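Local coordinates for 182aa long hypothetical protein (Pyrococcus horikoshii, PDB 2GAN) that is of unconfirmed function but is probably a GNAT-type enzyme that transfers an acetyl group from acetyl-coenzyme A to an unidentified substrate, at residues A[21-26]-A[44-50]; A[109-113]-A[127-132]. All coordinates share one frame. Numbering follows the deposited sequence.

Overall arrangement
Both interactions belong to the GNAT fold and follow one another along the chain: interaction 1 closes before interaction 2 opens. Interaction 1 pairs helix 14-27 with the start of helix 47-65, and interaction 2 packs helix 123-137 on strand 106-114 of the central mixed sheet. Their centres lie about 22 Å apart on opposite sides of the chain's centre, yet they touch through the strand: I24 CD1 lies 3.1 Å from V113 CG2, and M21 CE 3.9 Å from F111 CE2. Strand 106-114 thus has helix 14-27 against one face and helix 123-137 against the other, giving the layered arrangement that in GNAT enzymes carries the acetyl-coenzyme A site.

Interaction 1 of 2, residues A[21-26]-A[44-50]; sequences MFRIYR and PNDFNGF. Unlike the reference sequence in segment 44-50: N48 (reference Asp).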
HETATM    1  N   MSE A  21       9.502   4.287  15.148  1.00 20.06           N
HETATM    2  CA  MSE A  21       9.587   4.391  13.698  1.00 24.08           C
HETATM    3  C   MSE A  21      10.389   3.250  13.076  1.00 24.82           C
HETATM    4  O   MSE A  21      10.122   2.844  11.942  1.00 24.90           O
HETATM    5  CB  MSE A  21      10.175   5.750  13.291  1.00 27.41           C
HETATM    6  CG  MSE A  21       9.281   6.932  13.669  1.00 33.96           C
HETATM    7 SE   MSE A  21       7.477   6.759  12.930  1.00 43.53          SE
HETATM    8  CE  MSE A  21       7.699   7.880  11.387  1.00 42.94           C
ATOM      9  N   PHE A  22      11.367   2.729  13.809  1.00 23.93           N
ATOM     10  CA  PHE A  22      12.169   1.619  13.294  1.00 22.58           C
ATOM     11  C   PHE A  22      11.342   0.339  13.260  1.00 21.69           C
ATOM     12  O   PHE A  22      11.395  -0.425  12.293  1.00 22.09           O
ATOM     13  CB  PHE A  22      13.402   1.385  14.163  1.00 23.83           C
ATOM     14  CG  PHE A  22      14.146   0.126  13.824  1.00 25.62           C
ATOM     15  CD1 PHE A  22      14.690  -0.057  12.554  1.00 24.55           C
ATOM     16  CD2 PHE A  22      14.282  -0.887  14.765  1.00 26.73           C
ATOM     17  CE1 PHE A  22      15.356  -1.234  12.223  1.00 27.25           C
ATOM     18  CE2 PHE A  22      14.947  -2.070  14.446  1.00 28.06           C
ATOM     19  CZ  PHE A  22      15.486  -2.245  13.173  1.00 27.10           C
ATOM     20  N   ARG A  23      10.578   0.102  14.317  1.00 23.11           N
ATOM     21  CA  ARG A  23       9.753  -1.094  14.368  1.00 23.89           C
ATOM     22  C   ARG A  23       8.761  -1.063  13.210  1.00 23.71           C
ATOM     23  O   ARG A  23       8.434  -2.093  12.628  1.00 25.73           O
ATOM     24  CB  ARG A  23       9.062  -1.194  15.741  1.00 23.54           C
ATOM     25  CG  ARG A  23      10.048  -1.535  16.874  1.00 24.06           C
ATOM     26  CD  ARG A  23       9.413  -1.549  18.266  1.00 28.66           C
ATOM     27  NE  ARG A  23       8.271  -2.456  18.329  1.00 30.16           N
ATOM     28  CZ  ARG A  23       7.004  -2.062  18.438  1.00 28.75           C
ATOM     29  NH1 ARG A  23       6.704  -0.776  18.511  1.00 26.94           N
ATOM     30  NH2 ARG A  23       6.030  -2.962  18.441  1.00 31.12           N
ATOM     31  N   ILE A  24       8.310   0.130  12.850  1.00 25.46           N
ATOM     32  CA  ILE A  24       7.383   0.272  11.733  1.00 25.75           C
ATOM     33  C   ILE A  24       8.124   0.023  10.419  1.00 25.86           C
ATOM     34  O   ILE A  24       7.600  -0.615   9.508  1.00 24.70           O
ATOM     35  CB  ILE A  24       6.764   1.673  11.725  1.00 26.68           C
ATOM     36  CG1 ILE A  24       5.841   1.806  12.941  1.00 28.14           C
ATOM     37  CG2 ILE A  24       6.002   1.916  10.426  1.00 26.11           C
ATOM     38  CD1 ILE A  24       5.464   3.222  13.274  1.00 31.34           C
ATOM     39  N   TYR A  25       9.350   0.532  10.335  1.00 24.24           N
ATOM     40  CA  TYR A  25      10.184   0.361   9.150  1.00 25.08           C
ATOM     41  C   TYR A  25      10.430  -1.124   8.920  1.00 25.71           C
ATOM     42  O   TYR A  25      10.472  -1.585   7.783  1.00 28.43           O
ATOM     43  CB  TYR A  25      11.524   1.078   9.345  1.00 23.38           C
ATOM     44  CG  TYR A  25      12.424   1.118   8.126  1.00 23.04           C
ATOM     45  CD1 TYR A  25      13.594   0.356   8.068  1.00 23.85           C
ATOM     46  CD2 TYR A  25      12.137   1.971   7.057  1.00 23.30           C
ATOM     47  CE1 TYR A  25      14.463   0.454   6.978  1.00 23.56           C
ATOM     48  CE2 TYR A  25      12.996   2.079   5.966  1.00 23.89           C
ATOM     49  CZ  TYR A  25      14.162   1.321   5.933  1.00 24.59           C
ATOM     50  OH  TYR A  25      15.041   1.480   4.881  1.00 22.44           O
ATOM     51  N   ARG A  26      10.596  -1.872  10.000  1.00 27.01           N
ATOM     52  CA  ARG A  26      10.839  -3.306   9.898  1.00 27.63           C
ATOM     53  C   ARG A  26       9.534  -4.048   9.600  1.00 28.30           C
ATOM     54  O   ARG A  26       9.476  -4.879   8.696  1.00 28.59           O
ATOM     55  CB  ARG A  26      11.456  -3.816  11.203  1.00 29.01           C
ATOM     56  CG  ARG A  26      11.887  -5.282  11.209  1.00 28.40           C
ATOM     57  CD  ARG A  26      12.515  -5.622  12.556  1.00 31.59           C
ATOM     58  NE  ARG A  26      11.569  -5.441  13.663  1.00 33.90           N
ATOM     59  CZ  ARG A  26      11.909  -5.386  14.950  1.00 33.56           C
ATOM     60  NH1 ARG A  26      13.182  -5.493  15.311  1.00 35.41           N
ATOM     61  NH2 ARG A  26      10.977  -5.232  15.881  1.00 31.38           N
ATOM     62  N   PRO A  44      15.521  -3.302   6.372  1.00 35.19           N
ATOM     63  CA  PRO A  44      14.463  -3.086   7.365  1.00 35.40           C
ATOM     64  C   PRO A  44      14.779  -3.621   8.763  1.00 34.78           C
ATOM     65  O   PRO A  44      14.184  -3.185   9.742  1.00 35.75           O
ATOM     66  CB  PRO A  44      13.246  -3.766   6.732  1.00 35.92           C
ATOM     67  CG  PRO A  44      13.855  -4.832   5.879  1.00 38.20           C
ATOM     68  CD  PRO A  44      15.022  -4.110   5.247  1.00 37.34           C
ATOM     69  N   ASN A  45      15.713  -4.560   8.853  1.00 35.85           N
ATOM     70  CA  ASN A  45      16.088  -5.116  10.145  1.00 36.57           C
ATOM     71  C   ASN A  45      17.340  -4.436  10.700  1.00 35.58           C
ATOM     72  O   ASN A  45      17.808  -4.777  11.783  1.00 34.77           O
ATOM     73  CB  ASN A  45      16.332  -6.624  10.029  1.00 39.69           C
ATOM     74  CG  ASN A  45      15.121  -7.377   9.512  1.00 42.56           C
ATOM     75  OD1 ASN A  45      14.037  -7.318  10.096  1.00 44.79           O
ATOM     76  ND2 ASN A  45      15.302  -8.093   8.408  1.00 44.25           N
ATOM     77  N   ASP A  46      17.871  -3.473   9.956  1.00 33.78           N
ATOM     78  CA  ASP A  46      19.075  -2.754  10.369  1.00 33.46           C
ATOM     79  C   ASP A  46      18.751  -1.441  11.083  1.00 31.99           C
ATOM     80  O   ASP A  46      18.552  -0.410  10.441  1.00 31.09           O
ATOM     81  CB  ASP A  46      19.951  -2.474   9.139  1.00 34.10           C
ATOM     82  CG  ASP A  46      21.184  -1.656   9.468  1.00 33.45           C
ATOM     83  OD1 ASP A  46      21.822  -1.158   8.520  1.00 34.34           O
ATOM     84  OD2 ASP A  46      21.519  -1.514  10.664  1.00 33.73           O
ATOM     85  N   PHE A  47      18.709  -1.484  12.411  1.00 32.71           N
ATOM     86  CA  PHE A  47      18.407  -0.297  13.208  1.00 33.85           C
ATOM     87  C   PHE A  47      19.456   0.805  13.070  1.00 32.93           C
ATOM     88  O   PHE A  47      19.110   1.963  12.832  1.00 31.49           O
ATOM     89  CB  PHE A  47      18.237  -0.668  14.692  1.00 34.05           C
ATOM     90  CG  PHE A  47      18.097   0.527  15.606  1.00 34.72           C
ATOM     91  CD1 PHE A  47      19.228   1.155  16.134  1.00 33.86           C
ATOM     92  CD2 PHE A  47      16.835   1.049  15.904  1.00 34.85           C
ATOM     93  CE1 PHE A  47      19.109   2.282  16.942  1.00 33.58           C
ATOM     94  CE2 PHE A  47      16.698   2.177  16.711  1.00 32.49           C
ATOM     95  CZ  PHE A  47      17.836   2.799  17.231  1.00 34.89           C
ATOM     96  N   ASN A  48      20.729   0.448  13.220  1.00 33.16           N
ATOM     97  CA  ASN A  48      21.807   1.431  13.108  1.00 33.90           C
ATOM     98  C   ASN A  48      21.728   2.179  11.780  1.00 31.63           C
ATOM     99  O   ASN A  48      21.859   3.400  11.738  1.00 31.93           O
ATOM    100  CB  ASN A  48      23.178   0.753  13.234  1.00 36.89           C
ATOM    101  CG  ASN A  48      23.352   0.016  14.555  1.00 40.36           C
ATOM    102  OD1 ASN A  48      23.002   0.529  15.623  1.00 41.70           O
ATOM    103  ND2 ASN A  48      23.911  -1.190  14.490  1.00 41.05           N
ATOM    104  N   GLY A  49      21.512   1.447  10.695  1.00 30.42           N
ATOM    105  CA  GLY A  49      21.421   2.084   9.395  1.00 28.46           C
ATOM    106  C   GLY A  49      20.199   2.984   9.310  1.00 27.85           C
ATOM    107  O   GLY A  49      20.249   4.054   8.706  1.00 25.86           O
ATOM    108  N   PHE A  50      19.099   2.552   9.923  1.00 27.68           N
ATOM    109  CA  PHE A  50      17.877   3.335   9.903  1.00 25.61           C
ATOM    110  C   PHE A  50      18.107   4.638  10.642  1.00 26.49           C
ATOM    111  O   PHE A  50      17.863   5.714  10.111  1.00 26.32           O
ATOM    112  CB  PHE A  50      16.734   2.575  10.573  1.00 24.35           C
ATOM    113  CG  PHE A  50      15.446   3.353  10.635  1.00 25.44           C
ATOM    114  CD1 PHE A  50      14.622   3.458   9.515  1.00 26.17           C
ATOM    115  CD2 PHE A  50      15.058   3.987  11.810  1.00 23.57           C
ATOM    116  CE1 PHE A  50      13.425   4.188   9.570  1.00 26.72           C
ATOM    117  CE2 PHE A  50      13.865   4.721  11.876  1.00 23.73           C
ATOM    118  CZ  PHE A  50      13.048   4.820  10.757  1.00 23.27           C
TER
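F22 lays its ring against the first turn of helix 47-65, where F47 sits over one face: F47 CA is 3.3 Å from F22 CE1, and F47 CB lies 3.6 Å from the ring centroid in a CH-pi contact. The F47 ring then turns its edge to the same F22 ring in a T-shaped pair, with centroids 5.1 Å apart and planes at 88°. F50, one turn further along, is pressed against the helix 14-27 backbone, its ring face receiving F22 CA at 4.1 Å from the centroid. Y25 completes the aromatic cluster, with Y25 CG 3.5 Å from F50 CD1 and the two rings inclined at 44°; M21, a selenomethionine, adds an apolar contact from CB to F50 CZ at 3.9 Å.

The approach to helix 47-65 packs here too. P44 fits beside Y25, its CA 3.6 Å from Y25 CE1. D46 is the N-cap: its OD2 accepts from G49 N at 3.0 Å, capping the helix whose first turn carries F47 and F50. The side-chain packing is largely aromatic, with the aliphatic part of R26 lying against P44 O at the edge (R26 CB to P44 O, 3.2 Å).

In GNAT proteins these first two helices and their connection commonly border the acceptor-substrate site, and the same is plausible here. F50 also stacks on Y54 farther along its own helix, and the Y25 hydroxyl bonds to P42 O in the preceding loop. From helix 14-27, M21 and I24 reach F111 and V113 of strand 106-114, so the helical pair rests against the central sheet.

Interaction 2 of 2, residues A[109-113]-A[127-132]; sequences IEFFV and LLEFAV. With SO4 (sulfate ion), chain D.
This is buried helix-on-sheet packing within the beta-alpha-beta unit of the GNAT fold, strand 106-114, helix 123-137 and strand 141-146. Strand 109-113 and helix 127-132 run nearly antiparallel, at 154°, with axes 10.2 Å apart at closest approach; I109 is level with A131 (CA atoms 7.3 Å apart) and F112 with L128 (7.8 Å). The side chains that meet are all apolar. I109, in the mt rotamer, sends CD1 to A131 CB (3.9 Å), V132 CG2 (4.1 Å) and L128 CD1 (4.4 Å). F112, with chi1 t, brings CE2 to L127 CB and CZ to L128 CB, both at 4.0 Å. Between them, E110 and F111 are out of reach of the helix segment. F111 adopts left-handed helical angles (54°/40°), and E110 pairs with A83 but V113 with T81, consistent with the beta bulge that GNAT enzymes carry in this strand beside the cofactor. A sulfate, probably from the crystallisation liquor, meets the bulge: F111 N donates to its O4 at 2.8 Å.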
ATOM      1  N   ILE A 109      -1.415  17.632   8.374  1.00 18.54           N
ATOM      2  CA  ILE A 109      -1.381  16.497   9.282  1.00 18.01           C
ATOM      3  C   ILE A 109      -0.301  15.574   8.743  1.00 18.13           C
ATOM      4  O   ILE A 109      -0.228  15.344   7.540  1.00 19.38           O
ATOM      5  CB  ILE A 109      -2.724  15.734   9.300  1.00 20.18           C
ATOM      6  CG1 ILE A 109      -3.755  16.536  10.110  1.00 19.99           C
ATOM      7  CG2 ILE A 109      -2.521  14.320   9.872  1.00 18.49           C
ATOM      8  CD1 ILE A 109      -5.164  15.965  10.086  1.00 22.08           C
ATOM      9  N   GLU A 110       0.550  15.068   9.624  1.00 17.89           N
ATOM     10  CA  GLU A 110       1.615  14.165   9.213  1.00 18.90           C
ATOM     11  C   GLU A 110       2.116  13.399  10.426  1.00 17.65           C
ATOM     12  O   GLU A 110       1.562  13.532  11.526  1.00 16.25           O
ATOM     13  CB  GLU A 110       2.758  14.951   8.539  1.00 22.95           C
ATOM     14  CG  GLU A 110       3.391  16.066   9.364  1.00 27.36           C
ATOM     15  CD  GLU A 110       4.257  17.025   8.521  1.00 31.82           C
ATOM     16  OE1 GLU A 110       5.101  17.733   9.103  1.00 32.33           O
ATOM     17  OE2 GLU A 110       4.092  17.086   7.283  1.00 34.02           O
ATOM     18  N   PHE A 111       3.138  12.570  10.229  1.00 17.10           N
ATOM     19  CA  PHE A 111       3.698  11.802  11.336  1.00 17.11           C
ATOM     20  C   PHE A 111       2.578  11.013  12.019  1.00 15.28           C
ATOM     21  O   PHE A 111       2.530  10.916  13.246  1.00 14.90           O
ATOM     22  CB  PHE A 111       4.347  12.770  12.327  1.00 15.76           C
ATOM     23  CG  PHE A 111       5.403  12.151  13.183  1.00 15.76           C
ATOM     24  CD1 PHE A 111       5.231  12.055  14.556  1.00 19.90           C
ATOM     25  CD2 PHE A 111       6.608  11.737  12.627  1.00 18.74           C
ATOM     26  CE1 PHE A 111       6.248  11.562  15.370  1.00 22.15           C
ATOM     27  CE2 PHE A 111       7.631  11.243  13.426  1.00 16.77           C
ATOM     28  CZ  PHE A 111       7.456  11.157  14.797  1.00 19.16           C
ATOM     29  N   PHE A 112       1.681  10.464  11.200  1.00 16.29           N
ATOM     30  CA  PHE A 112       0.529   9.691  11.661  1.00 16.68           C
ATOM     31  C   PHE A 112       0.841   8.208  11.572  1.00 16.04           C
ATOM     32  O   PHE A 112       0.881   7.651  10.485  1.00 15.24           O
ATOM     33  CB  PHE A 112      -0.683   9.982  10.771  1.00 16.99           C
ATOM     34  CG  PHE A 112      -1.916   9.176  11.111  1.00 16.53           C
ATOM     35  CD1 PHE A 112      -2.805   8.796  10.105  1.00 20.07           C
ATOM     36  CD2 PHE A 112      -2.212   8.830  12.422  1.00 18.14           C
ATOM     37  CE1 PHE A 112      -3.973   8.085  10.396  1.00 19.60           C
ATOM     38  CE2 PHE A 112      -3.382   8.116  12.728  1.00 21.86           C
ATOM     39  CZ  PHE A 112      -4.261   7.745  11.708  1.00 18.72           C
ATOM     40  N   VAL A 113       1.040   7.561  12.710  1.00 18.29           N
ATOM     41  CA  VAL A 113       1.339   6.149  12.680  1.00 20.57           C
ATOM     42  C   VAL A 113       0.768   5.439  13.884  1.00 20.33           C
ATOM     43  O   VAL A 113       0.301   6.072  14.827  1.00 22.36           O
ATOM     44  CB  VAL A 113       2.864   5.913  12.626  1.00 20.28           C
ATOM     45  CG1 VAL A 113       3.420   5.768  14.038  1.00 21.93           C
ATOM     46  CG2 VAL A 113       3.161   4.703  11.774  1.00 26.50           C
ATOM     47  N   LEU A 127      -6.786   9.136  16.927  1.00 21.57           N
ATOM     48  CA  LEU A 127      -5.775  10.137  16.655  1.00 21.45           C
ATOM     49  C   LEU A 127      -6.233  11.046  15.518  1.00 20.84           C
ATOM     50  O   LEU A 127      -6.356  12.256  15.704  1.00 21.29           O
ATOM     51  CB  LEU A 127      -4.439   9.467  16.311  1.00 22.91           C
ATOM     52  CG  LEU A 127      -3.667   8.907  17.516  1.00 23.89           C
ATOM     53  CD1 LEU A 127      -2.412   8.192  17.046  1.00 25.34           C
ATOM     54  CD2 LEU A 127      -3.298  10.056  18.452  1.00 23.94           C
ATOM     55  N   LEU A 128      -6.524  10.462  14.357  1.00 19.48           N
ATOM     56  CA  LEU A 128      -6.949  11.239  13.191  1.00 21.20           C
ATOM     57  C   LEU A 128      -8.125  12.164  13.517  1.00 24.16           C
ATOM     58  O   LEU A 128      -8.080  13.361  13.220  1.00 22.55           O
ATOM     59  CB  LEU A 128      -7.309  10.305  12.030  1.00 21.20           C
ATOM     60  CG  LEU A 128      -7.497  10.928  10.640  1.00 21.84           C
ATOM     61  CD1 LEU A 128      -6.266  11.752  10.250  1.00 21.74           C
ATOM     62  CD2 LEU A 128      -7.734   9.821   9.626  1.00 20.65           C
ATOM     63  N   GLU A 129      -9.170  11.614  14.134  1.00 24.70           N
ATOM     64  CA  GLU A 129     -10.333  12.411  14.511  1.00 27.11           C
ATOM     65  C   GLU A 129      -9.901  13.585  15.383  1.00 26.17           C
ATOM     66  O   GLU A 129     -10.331  14.719  15.181  1.00 26.87           O
ATOM     67  CB  GLU A 129     -11.349  11.554  15.275  1.00 29.58           C
ATOM     68  CG  GLU A 129     -12.465  12.368  15.929  1.00 37.59           C
ATOM     69  CD  GLU A 129     -13.432  11.511  16.735  1.00 43.25           C
ATOM     70  OE1 GLU A 129     -12.972  10.777  17.647  1.00 44.66           O
ATOM     71  OE2 GLU A 129     -14.655  11.583  16.457  1.00 44.93           O
ATOM     72  N   PHE A 130      -9.054  13.313  16.366  1.00 25.42           N
ATOM     73  CA  PHE A 130      -8.583  14.380  17.240  1.00 26.46           C
ATOM     74  C   PHE A 130      -7.854  15.454  16.427  1.00 25.89           C
ATOM     75  O   PHE A 130      -8.099  16.640  16.602  1.00 26.02           O
ATOM     76  CB  PHE A 130      -7.649  13.811  18.310  1.00 26.40           C
ATOM     77  CG  PHE A 130      -7.183  14.824  19.312  1.00 28.54           C
ATOM     78  CD1 PHE A 130      -6.086  15.632  19.045  1.00 28.54           C
ATOM     79  CD2 PHE A 130      -7.846  14.977  20.526  1.00 28.74           C
ATOM     80  CE1 PHE A 130      -5.649  16.573  19.976  1.00 30.27           C
ATOM     81  CE2 PHE A 130      -7.417  15.917  21.462  1.00 29.64           C
ATOM     82  CZ  PHE A 130      -6.315  16.717  21.182  1.00 29.71           C
ATOM     83  N   ALA A 131      -6.976  15.020  15.523  1.00 25.31           N
ATOM     84  CA  ALA A 131      -6.192  15.920  14.688  1.00 22.31           C
ATOM     85  C   ALA A 131      -7.048  16.771  13.762  1.00 21.36           C
ATOM     86  O   ALA A 131      -6.817  17.970  13.614  1.00 21.96           O
ATOM     87  CB  ALA A 131      -5.178  15.125  13.872  1.00 20.94           C
ATOM     88  N   VAL A 132      -8.027  16.151  13.119  1.00 19.73           N
ATOM     89  CA  VAL A 132      -8.885  16.888  12.224  1.00 18.71           C
ATOM     90  C   VAL A 132      -9.633  17.968  12.997  1.00 22.61           C
ATOM     91  O   VAL A 132      -9.712  19.122  12.550  1.00 20.64           O
ATOM     92  CB  VAL A 132      -9.874  15.949  11.529  1.00 20.21           C
ATOM     93  CG1 VAL A 132     -10.954  16.752  10.836  1.00 18.38           C
ATOM     94  CG2 VAL A 132      -9.125  15.076  10.524  1.00 16.74           C
TER
HETATM   95  S   SO4 D1202       5.241  11.791   7.252  1.00 47.81           S
HETATM   96  O1  SO4 D1202       4.853  10.447   7.726  1.00 47.31           O
HETATM   97  O2  SO4 D1202       4.258  12.285   6.261  1.00 46.08           O
HETATM   98  O3  SO4 D1202       6.571  11.699   6.623  1.00 49.72           O
HETATM   99  O4  SO4 D1202       5.281  12.723   8.389  1.00 45.96           O